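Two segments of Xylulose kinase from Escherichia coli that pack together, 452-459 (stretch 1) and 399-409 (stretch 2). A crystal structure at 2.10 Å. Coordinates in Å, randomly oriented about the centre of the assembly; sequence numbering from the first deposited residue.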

# COMPACT_ATOMS: atom_id res chain seq x y z
N GLU A 452 29.69 10.93 -21.66
CA GLU A 452 29.34 12.13 -20.93
C GLU A 452 29.95 12.14 -19.54
O GLU A 452 30.47 13.16 -19.10
CB GLU A 452 27.83 12.25 -20.84
CG GLU A 452 27.34 13.63 -20.47
CD GLU A 452 27.83 14.70 -21.42
OE1 GLU A 452 27.43 14.68 -22.59
OE2 GLU A 452 28.62 15.56 -20.99
N GLN A 453 29.90 11.01 -18.86
CA GLN A 453 30.45 10.87 -17.52
C GLN A 453 30.54 9.40 -17.13
O GLN A 453 29.62 8.63 -17.37
CB GLN A 453 29.60 11.62 -16.49
CG GLN A 453 30.12 11.50 -15.04
CD GLN A 453 29.28 12.24 -14.03
OE1 GLN A 453 28.16 12.64 -14.31
NE2 GLN A 453 29.82 12.41 -12.84
N SER A 454 31.65 9.02 -16.53
CA SER A 454 31.87 7.66 -16.09
C SER A 454 31.82 7.54 -14.56
O SER A 454 32.55 8.21 -13.85
CB SER A 454 33.20 7.15 -16.60
OG SER A 454 33.04 6.36 -17.75
N HIS A 455 30.95 6.67 -14.07
CA HIS A 455 30.71 6.54 -12.64
C HIS A 455 31.37 5.30 -12.08
O HIS A 455 30.99 4.20 -12.40
CB HIS A 455 29.23 6.50 -12.35
CG HIS A 455 28.53 7.77 -12.67
ND1 HIS A 455 28.27 8.74 -11.73
CD2 HIS A 455 28.02 8.24 -13.83
CE1 HIS A 455 27.64 9.74 -12.29
NE2 HIS A 455 27.47 9.47 -13.57
N LEU A 456 32.37 5.50 -11.23
CA LEU A 456 32.95 4.39 -10.50
C LEU A 456 32.31 4.19 -9.15
O LEU A 456 32.01 5.14 -8.45
CB LEU A 456 34.46 4.52 -10.39
CG LEU A 456 35.24 3.86 -11.51
CD1 LEU A 456 36.43 4.70 -11.84
CD2 LEU A 456 35.67 2.47 -11.15
N PRO A 457 32.09 2.94 -8.80
CA PRO A 457 31.56 2.59 -7.48
C PRO A 457 32.43 3.14 -6.37
O PRO A 457 33.63 2.92 -6.37
CB PRO A 457 31.59 1.06 -7.49
CG PRO A 457 32.09 0.66 -8.82
CD PRO A 457 32.77 1.81 -9.43
N ASP A 458 31.82 3.84 -5.43
CA ASP A 458 32.50 4.19 -4.20
C ASP A 458 32.58 3.01 -3.24
O ASP A 458 31.58 2.40 -2.92
CB ASP A 458 31.83 5.38 -3.52
CG ASP A 458 32.53 5.78 -2.26
OD1 ASP A 458 32.06 5.41 -1.18
OD2 ASP A 458 33.55 6.48 -2.24
N ALA A 459 33.79 2.70 -2.82
CA ALA A 459 34.07 1.47 -2.10
C ALA A 459 33.37 1.43 -0.75
O ALA A 459 32.94 0.38 -0.30
CB ALA A 459 35.55 1.29 -1.92
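Stretch 2, residues 399-409: SEYWRQMLADI

Stretch 2 is helical from 400 to 409 and runs roughly along strand 452-455, the two N-to-C directions 30° apart (signed crossing angle -30°) and the axes 8.9 Å apart at closest approach. The backbones converge along their length: the CA atoms of Q453 and E400 are 8.8 Å apart, those of H455 and Q404 5.9 Å, those of P457 and D408 4.4 Å. Long polar side chains fill the wide end. R403 reaches across from the helix, and its guanidinium edge satisfies two strand acceptors: NE donates to H455 NE2 (3.1 Å) and NH2 to Q453 OE1 (3.1 Å). Arginine suits the site because its planar group offers several N-H donors, while its aliphatic stem packs as well, CB lying over the H455 ring face 3.8 Å from the centroid. The acceptor role of H455 NE2 requires that nitrogen to be unprotonated. H455 ND1 faces the Q404 side-chain amide, which is probably turned over in the model. Where the chains close in, small A407 lets the backbone approach, its CB 3.9 Å from H455 O, and P457 CB rests 3.4 Å from A407 O. Finally, D408 OD1 accepts from D458 N (3.0 Å, 168°), a carboxylate satisfying a loop amide. At the helix start, S399 OG caps W402 N through a weak 3.5 Å bond.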

# COMPACT_ATOMS: atom_id res chain seq x y z
N SER A 399 19.72 11.74 -14.06
CA SER A 399 20.25 12.20 -12.78
C SER A 399 21.65 11.70 -12.44
O SER A 399 21.91 10.51 -12.41
CB SER A 399 19.28 11.88 -11.66
OG SER A 399 19.75 12.36 -10.42
N GLU A 400 22.55 12.64 -12.20
CA GLU A 400 23.90 12.34 -11.76
C GLU A 400 23.92 11.63 -10.41
O GLU A 400 24.63 10.66 -10.22
CB GLU A 400 24.71 13.63 -11.67
CG GLU A 400 26.11 13.48 -11.12
CD GLU A 400 26.76 14.82 -10.86
OE1 GLU A 400 26.05 15.74 -10.40
OE2 GLU A 400 27.97 14.96 -11.11
N TYR A 401 23.12 12.12 -9.49
CA TYR A 401 23.00 11.50 -8.19
C TYR A 401 22.63 10.03 -8.31
O TYR A 401 23.23 9.18 -7.67
CB TYR A 401 21.98 12.22 -7.33
CG TYR A 401 21.84 11.61 -5.97
CD1 TYR A 401 22.95 11.35 -5.19
CD2 TYR A 401 20.60 11.26 -5.47
CE1 TYR A 401 22.84 10.79 -3.96
CE2 TYR A 401 20.47 10.68 -4.24
CZ TYR A 401 21.60 10.45 -3.49
OH TYR A 401 21.50 9.88 -2.25
N TRP A 402 21.64 9.73 -9.14
CA TRP A 402 21.12 8.40 -9.18
C TRP A 402 22.04 7.44 -9.90
O TRP A 402 22.23 6.33 -9.49
CB TRP A 402 19.73 8.36 -9.80
CG TRP A 402 19.07 7.04 -9.60
CD1 TRP A 402 18.88 6.38 -8.42
CD2 TRP A 402 18.53 6.19 -10.61
NE1 TRP A 402 18.25 5.19 -8.63
CE2 TRP A 402 18.02 5.04 -9.97
CE3 TRP A 402 18.41 6.29 -11.99
CZ2 TRP A 402 17.42 4.01 -10.66
CZ3 TRP A 402 17.81 5.27 -12.66
CH2 TRP A 402 17.32 4.14 -12.00
N ARG A 403 22.64 7.93 -10.97
CA ARG A 403 23.63 7.17 -11.70
C ARG A 403 24.74 6.69 -10.78
O ARG A 403 25.20 5.55 -10.89
CB ARG A 403 24.23 8.02 -12.82
CG ARG A 403 23.32 8.21 -14.04
CD ARG A 403 24.07 8.58 -15.30
NE ARG A 403 24.84 9.80 -15.11
CZ ARG A 403 24.36 11.02 -15.22
NH1 ARG A 403 23.10 11.22 -15.52
NH2 ARG A 403 25.15 12.06 -15.02
N GLN A 404 25.17 7.56 -9.88
CA GLN A 404 26.19 7.20 -8.91
C GLN A 404 25.70 6.22 -7.87
O GLN A 404 26.39 5.30 -7.51
CB GLN A 404 26.70 8.44 -8.20
CG GLN A 404 27.84 8.14 -7.28
CD GLN A 404 29.06 7.69 -8.03
OE1 GLN A 404 29.69 6.71 -7.65
NE2 GLN A 404 29.39 8.40 -9.09
N MET A 405 24.49 6.46 -7.38
CA MET A 405 23.84 5.53 -6.49
C MET A 405 23.78 4.18 -7.13
O MET A 405 24.04 3.17 -6.48
CB MET A 405 22.44 6.00 -6.12
CG MET A 405 21.68 4.98 -5.29
SD MET A 405 20.00 5.43 -4.89
CE MET A 405 20.31 6.71 -3.73
N LEU A 406 23.45 4.13 -8.42
CA LEU A 406 23.40 2.88 -9.16
C LEU A 406 24.74 2.20 -9.24
O LEU A 406 24.83 0.99 -9.20
CB LEU A 406 22.90 3.13 -10.58
CG LEU A 406 21.48 2.71 -10.94
CD1 LEU A 406 20.53 3.15 -9.88
CD2 LEU A 406 21.09 3.27 -12.27
N ALA A 407 25.79 3.00 -9.35
CA ALA A 407 27.13 2.48 -9.37
C ALA A 407 27.57 1.97 -8.00
O ALA A 407 28.22 0.95 -7.90
CB ALA A 407 28.07 3.53 -9.88
N ASP A 408 27.20 2.70 -6.96
CA ASP A 408 27.55 2.35 -5.60
C ASP A 408 26.90 1.05 -5.19
O ASP A 408 27.54 0.17 -4.63
CB ASP A 408 27.11 3.47 -4.66
CG ASP A 408 27.89 4.76 -4.86
OD1 ASP A 408 28.98 4.73 -5.45
OD2 ASP A 408 27.47 5.85 -4.44
N ILE A 409 25.62 0.95 -5.49
CA ILE A 409 24.82 -0.24 -5.25
C ILE A 409 25.33 -1.45 -6.01
O ILE A 409 25.46 -2.51 -5.45
CB ILE A 409 23.35 0.03 -5.61
CG1 ILE A 409 22.68 0.87 -4.54
CG2 ILE A 409 22.60 -1.25 -5.80
CD1 ILE A 409 21.28 1.18 -4.82